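Local coordinates for 4-alpha-glucanotransferase (Streptococcus agalactiae, PDB 6M6T), which is a 4-alpha-glucanotransferase (amylomaltase family) built on a TIM-type barrel, with glycans bound in its pockets, at residues A[218-223]-A[263-268]; A[244-249]-A[305-310]. All blocks are in the same frame, centred on the assembly; numbering follows the deposited sequence.

Interaction 1: residues A[218-223]-A[263-268]; sequences PIYVSA and NPIYNW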
loop_
_atom_site.group_PDB
_atom_site.type_symbol
_atom_site.label_atom_id
_atom_site.label_comp_id
_atom_site.label_asym_id
_atom_site.label_seq_id
_atom_site.Cartn_x
_atom_site.Cartn_y
_atom_site.Cartn_z
ATOM N N PRO A 218 0.629 5.356 -2.791
ATOM C CA PRO A 218 0.939 6.378 -1.786
ATOM C C PRO A 218 1.083 7.739 -2.439
ATOM O O PRO A 218 1.778 7.882 -3.450
ATOM C CB PRO A 218 2.265 5.896 -1.188
ATOM C CG PRO A 218 2.832 4.943 -2.212
ATOM C CD PRO A 218 1.666 4.310 -2.871
ATOM N N ILE A 219 0.407 8.740 -1.849
ATOM C CA ILE A 219 0.467 10.113 -2.361
ATOM C C ILE A 219 1.905 10.602 -2.420
ATOM O O ILE A 219 2.334 11.189 -3.420
ATOM C CB ILE A 219 -0.395 11.062 -1.508
ATOM C CG1 ILE A 219 -0.169 12.507 -1.969
ATOM C CG2 ILE A 219 -0.071 10.915 -0.022
ATOM C CD1 ILE A 219 -1.107 13.561 -1.352
ATOM N N TYR A 220 2.672 10.356 -1.364
ATOM C CA TYR A 220 4.031 10.849 -1.242
ATOM C C TYR A 220 5.025 9.693 -1.261
ATOM O O TYR A 220 4.716 8.557 -0.892
ATOM C CB TYR A 220 4.220 11.644 0.055
ATOM C CG TYR A 220 3.401 12.918 0.206
ATOM C CD1 TYR A 220 3.453 13.935 -0.749
ATOM C CD2 TYR A 220 2.612 13.127 1.340
ATOM C CE1 TYR A 220 2.722 15.122 -0.595
ATOM C CE2 TYR A 220 1.877 14.306 1.502
ATOM C CZ TYR A 220 1.936 15.300 0.533
ATOM O OH TYR A 220 1.189 16.449 0.703
ATOM N N VAL A 221 6.245 10.018 -1.667
ATOM C CA VAL A 221 7.383 9.142 -1.516
ATOM C C VAL A 221 8.187 9.634 -0.317
ATOM O O VAL A 221 7.891 10.672 0.269
ATOM C CB VAL A 221 8.225 9.108 -2.799
ATOM C CG1 VAL A 221 7.373 8.646 -3.951
ATOM C CG2 VAL A 221 8.734 10.488 -3.092
ATOM N N SER A 222 9.196 8.859 0.089
ATOM C CA SER A 222 10.052 9.287 1.188
ATOM C C SER A 222 11.126 10.259 0.691
ATOM O O SER A 222 11.454 10.302 -0.501
ATOM C CB SER A 222 10.730 8.093 1.849
ATOM O OG SER A 222 11.750 8.525 2.730
ATOM N N ALA A 223 11.691 11.045 1.619
ATOM C CA ALA A 223 12.784 11.926 1.214
ATOM C C ALA A 223 14.027 11.152 0.815
ATOM O O ALA A 223 14.923 11.731 0.197
ATOM C CB ALA A 223 13.133 12.922 2.323
ATOM N N ASN A 263 7.549 12.776 4.796
ATOM C CA ASN A 263 7.785 12.812 3.364
ATOM C C ASN A 263 8.080 14.239 2.904
ATOM O O ASN A 263 7.580 15.214 3.477
ATOM C CB ASN A 263 6.581 12.276 2.592
ATOM C CG ASN A 263 5.899 11.116 3.289
ATOM O OD1 ASN A 263 5.353 11.268 4.378
ATOM N ND2 ASN A 263 5.912 9.947 2.649
ATOM N N PRO A 264 8.870 14.389 1.853
ATOM C CA PRO A 264 9.028 15.709 1.247
ATOM C C PRO A 264 7.698 16.194 0.693
ATOM O O PRO A 264 6.750 15.429 0.518
ATOM C CB PRO A 264 10.048 15.469 0.129
ATOM C CG PRO A 264 9.895 14.018 -0.211
ATOM C CD PRO A 264 9.544 13.330 1.085
ATOM N N ILE A 265 7.650 17.485 0.407
ATOM C CA ILE A 265 6.459 18.178 -0.055
ATOM C C ILE A 265 6.616 18.500 -1.535
ATOM O O ILE A 265 7.734 18.657 -2.037
ATOM C CB ILE A 265 6.280 19.439 0.804
ATOM C CG1 ILE A 265 5.892 19.046 2.223
ATOM C CG2 ILE A 265 5.303 20.383 0.201
ATOM C CD1 ILE A 265 4.438 18.686 2.360
ATOM N N TYR A 266 5.492 18.575 -2.248
ATOM C CA TYR A 266 5.529 18.829 -3.681
ATOM C C TYR A 266 5.623 20.327 -3.982
ATOM O O TYR A 266 4.992 21.158 -3.319
ATOM C CB TYR A 266 4.288 18.225 -4.356
ATOM C CG TYR A 266 4.336 16.710 -4.441
ATOM C CD1 TYR A 266 5.380 16.065 -5.105
ATOM C CD2 TYR A 266 3.352 15.920 -3.843
ATOM C CE1 TYR A 266 5.443 14.686 -5.173
ATOM C CE2 TYR A 266 3.407 14.535 -3.910
ATOM C CZ TYR A 266 4.456 13.923 -4.569
ATOM O OH TYR A 266 4.540 12.550 -4.637
ATOM N N ASN A 267 6.430 20.675 -4.990
ATOM C CA ASN A 267 6.417 22.025 -5.565
ATOM C C ASN A 267 5.386 21.986 -6.683
ATOM O O ASN A 267 5.704 21.893 -7.873
ATOM C CB ASN A 267 7.802 22.434 -6.063
ATOM C CG ASN A 267 7.826 23.825 -6.701
ATOM O OD1 ASN A 267 7.238 24.771 -6.175
ATOM N ND2 ASN A 267 8.513 23.950 -7.837
ATOM N N TRP A 268 4.116 22.030 -6.273
ATOM C CA TRP A 268 3.027 21.780 -7.204
ATOM C C TRP A 268 3.045 22.749 -8.383
ATOM O O TRP A 268 2.450 22.451 -9.430
ATOM C CB TRP A 268 1.689 21.846 -6.462
ATOM C CG TRP A 268 1.342 20.600 -5.658
ATOM C CD1 TRP A 268 1.412 20.455 -4.303
ATOM C CD2 TRP A 268 0.860 19.351 -6.167
ATOM N NE1 TRP A 268 1.007 19.196 -3.933
ATOM C CE2 TRP A 268 0.667 18.494 -5.057
ATOM C CE3 TRP A 268 0.573 18.871 -7.451
ATOM C CZ2 TRP A 268 0.204 17.186 -5.192
ATOM C CZ3 TRP A 268 0.107 17.567 -7.585
ATOM C CH2 TRP A 268 -0.066 16.739 -6.462
#
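Two hydrogen bonds, both ending on backbone carbonyls of 218-223, tie this loop to 263-268. Y266 OH donates to I219 O at 2.9 Å; the hydroxyl lies in the carbonyl plane at a C=O...O angle of 147°, and the oxygen in turn sits at the edge of the tyrosine ring, in its plane. The second bond is less ideally directed: N263 ND2 donates to V221 O at 3.2 Å (N-H...O 149°), but from above the carbonyl plane rather than along a lone pair. V221 O nevertheless lies close to the amide plane of N263, and the same ND2 has a second acceptor in Y59 O.

Aromatic contact accompanies these bonds. The rings of Y220 and Y266 meet obliquely, their planes 36° apart and centroids 5.3 Å apart, with Y266 CE2 and CD2 against Y220 CD1 and CE1. I219 CG1 lies over the centre of one face of the Y220 ring, 4.0 Å above its plane, while the Y220 CB packs against CB of N263, 3.5 Å away.

Further along the loop the packing is aliphatic: P264 CD fits against the A223 backbone and the CB of A223, 3.8 Å distant.

I219 also touches the bound 1,5-anhydro-D-glucitol. Side-chain donors satisfy the carbonyls of I219 and V221 in a largely buried setting, and these bonds, just before and after Y220 in sequence, are consistent with a pocket-lining loop, following strand 212-217 of the barrel, that is held through its backbone.

Interaction 2: residues A[244-249]-A[305-310]; sequences LAIAGV and WEIRGD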
loop_
_atom_site.group_PDB
_atom_site.type_symbol
_atom_site.label_atom_id
_atom_site.label_comp_id
_atom_site.label_asym_id
_atom_site.label_seq_id
_atom_site.Cartn_x
_atom_site.Cartn_y
_atom_site.Cartn_z
ATOM N N LEU A 244 12.657 21.243 2.735
ATOM C CA LEU A 244 12.322 22.541 3.326
ATOM C C LEU A 244 11.154 22.402 4.288
ATOM O O LEU A 244 11.232 22.840 5.445
ATOM C CB LEU A 244 11.978 23.561 2.237
ATOM C CG LEU A 244 13.010 23.972 1.186
ATOM C CD1 LEU A 244 12.487 25.130 0.311
ATOM C CD2 LEU A 244 14.340 24.301 1.859
ATOM N N ALA A 245 10.061 21.801 3.811
ATOM C CA ALA A 245 8.901 21.419 4.596
ATOM C C ALA A 245 8.636 19.923 4.436
ATOM O O ALA A 245 8.982 19.320 3.412
ATOM C CB ALA A 245 7.697 22.207 4.157
ATOM N N ILE A 246 8.023 19.316 5.454
ATOM C CA ILE A 246 7.660 17.907 5.405
ATOM C C ILE A 246 6.136 17.753 5.479
ATOM O O ILE A 246 5.386 18.706 5.739
ATOM C CB ILE A 246 8.348 17.065 6.508
ATOM C CG1 ILE A 246 8.001 17.586 7.902
ATOM C CG2 ILE A 246 9.861 16.984 6.277
ATOM C CD1 ILE A 246 8.183 16.553 8.984
ATOM N N ALA A 247 5.697 16.511 5.255
ATOM C CA ALA A 247 4.287 16.169 5.160
ATOM C C ALA A 247 3.727 15.673 6.488
ATOM O O ALA A 247 4.433 15.112 7.326
ATOM C CB ALA A 247 4.076 15.109 4.084
ATOM N N GLY A 248 2.437 15.894 6.669
ATOM C CA GLY A 248 1.742 15.415 7.838
ATOM C C GLY A 248 0.278 15.811 7.827
ATOM O O GLY A 248 -0.337 16.029 6.775
ATOM N N VAL A 249 -0.287 15.925 9.018
ATOM C CA VAL A 249 -1.710 16.178 9.142
ATOM C C VAL A 249 -1.934 16.671 10.567
ATOM O O VAL A 249 -1.295 16.165 11.505
ATOM C CB VAL A 249 -2.499 14.908 8.781
ATOM C CG1 VAL A 249 -2.678 13.958 9.988
ATOM C CG2 VAL A 249 -3.783 15.253 8.056
ATOM N N TRP A 305 -1.303 19.520 4.207
ATOM C CA TRP A 305 -0.734 20.112 5.406
ATOM C C TRP A 305 0.789 20.078 5.319
ATOM O O TRP A 305 1.373 19.027 5.043
ATOM C CB TRP A 305 -1.220 19.358 6.637
ATOM C CG TRP A 305 -0.688 19.891 7.906
ATOM C CD1 TRP A 305 0.388 19.426 8.603
ATOM C CD2 TRP A 305 -1.208 20.995 8.654
ATOM N NE1 TRP A 305 0.563 20.169 9.742
ATOM C CE2 TRP A 305 -0.404 21.137 9.797
ATOM C CE3 TRP A 305 -2.278 21.875 8.466
ATOM C CZ2 TRP A 305 -0.633 22.122 10.749
ATOM C CZ3 TRP A 305 -2.504 22.853 9.411
ATOM C CH2 TRP A 305 -1.687 22.969 10.540
ATOM N N GLU A 306 1.422 21.230 5.566
ATOM C CA GLU A 306 2.838 21.450 5.287
ATOM C C GLU A 306 3.549 21.882 6.572
ATOM O O GLU A 306 3.573 23.071 6.908
ATOM C CB GLU A 306 3.008 22.486 4.174
ATOM C CG GLU A 306 4.435 22.600 3.614
ATOM C CD GLU A 306 4.701 23.904 2.825
ATOM O OE1 GLU A 306 5.040 24.935 3.453
ATOM O OE2 GLU A 306 4.605 23.905 1.571
ATOM N N ILE A 307 4.146 20.920 7.280
ATOM C CA ILE A 307 4.973 21.246 8.437
ATOM C C ILE A 307 6.265 21.884 7.951
ATOM O O ILE A 307 6.934 21.354 7.059
ATOM C CB ILE A 307 5.276 19.985 9.259
ATOM C CG1 ILE A 307 3.982 19.240 9.628
ATOM C CG2 ILE A 307 6.103 20.351 10.485
ATOM C CD1 ILE A 307 4.012 17.741 9.364
ATOM N N ARG A 308 6.629 23.022 8.529
ATOM C CA ARG A 308 7.901 23.618 8.146
ATOM C C ARG A 308 9.051 22.860 8.809
ATOM O O ARG A 308 8.845 21.952 9.621
ATOM C CB ARG A 308 7.940 25.090 8.533
ATOM C CG ARG A 308 7.533 25.324 9.965
ATOM C CD ARG A 308 7.284 26.797 10.246
ATOM N NE ARG A 308 6.357 26.948 11.363
ATOM C CZ ARG A 308 5.050 27.159 11.230
ATOM N NH1 ARG A 308 4.506 27.272 10.021
ATOM N NH2 ARG A 308 4.284 27.263 12.312
ATOM N N GLY A 309 10.284 23.233 8.447
ATOM C CA GLY A 309 11.442 22.811 9.217
ATOM C C GLY A 309 11.317 23.446 10.585
ATOM O O GLY A 309 10.340 24.158 10.816
ATOM N N ASP A 310 12.265 23.227 11.495
ATOM C CA ASP A 310 12.176 23.766 12.860
ATOM C C ASP A 310 10.805 23.482 13.482
ATOM O O ASP A 310 10.195 24.334 14.135
ATOM C CB ASP A 310 12.529 25.271 12.911
ATOM C CG ASP A 310 11.527 26.187 12.166
ATOM O OD1 ASP A 310 10.516 26.621 12.770
ATOM O OD2 ASP A 310 11.769 26.493 10.970
HETATM O O HOH W 1 -0.277 16.321 4.197
#
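At the centre of the contact, I246 and I307 form an antiparallel hydrogen-bonded pair with CA atoms 5.2 Å apart. I246 N donates to I307 O over 2.8 Å, and the nitrogen lies in the carbonyl plane at a C=O...N angle of 159°; the return bond from I307 N to I246 O is weak, bent to 128°. On the face carrying these two isoleucines, I246 CG1 meets I307 CB at 3.9 Å, and both side chains also touch L260 of strand 259-264, the neighbour of 245-249. I307 CD1 runs along the strand to G248 CA, at 3.6 Å, lying against the glycine, which has no side chain.

On the other face, shared by A245 and E306, A245 CB rests on E306 CG, whose carboxylate is salt-bridged through OE2 to K236. Toward V249 a water bridges the strands, donating to G248 O at 2.6 Å and, less closely, to W305 O. W305 lays one ring face over the V249 backbone, while its NE1 is held by A314 O.

The N-to-C directions of the two strands are 135° apart, and V249 itself touches the bound AC1. This is the twisted pairing of the two middle strands, 245-249 and 303-308, in a four-stranded antiparallel sheet beside the glycan pocket.

Both contacts serve the small antiparallel sheet, joined through strand 259-264, which neighbours 245-249: N263 O lies 2.9 Å from A247 N, a probable hydrogen bond. Interaction 1 is the more buried, its centre about 15 Å from the centre of the chain, and fastens a barrel loop to the sheet's edge strand and the turn after it using side-chain donors and aromatic packing. Interaction 2, with its centre about 22 Å out and partly exposed, pairs two strands within the sheet mainly by backbone bonds. Y220 CE2 packs on A247 CB at 3.5 Å, so the loop also reaches the strand of the second contact. Each holds one glycan-pocket residue, I219 and V249 respectively.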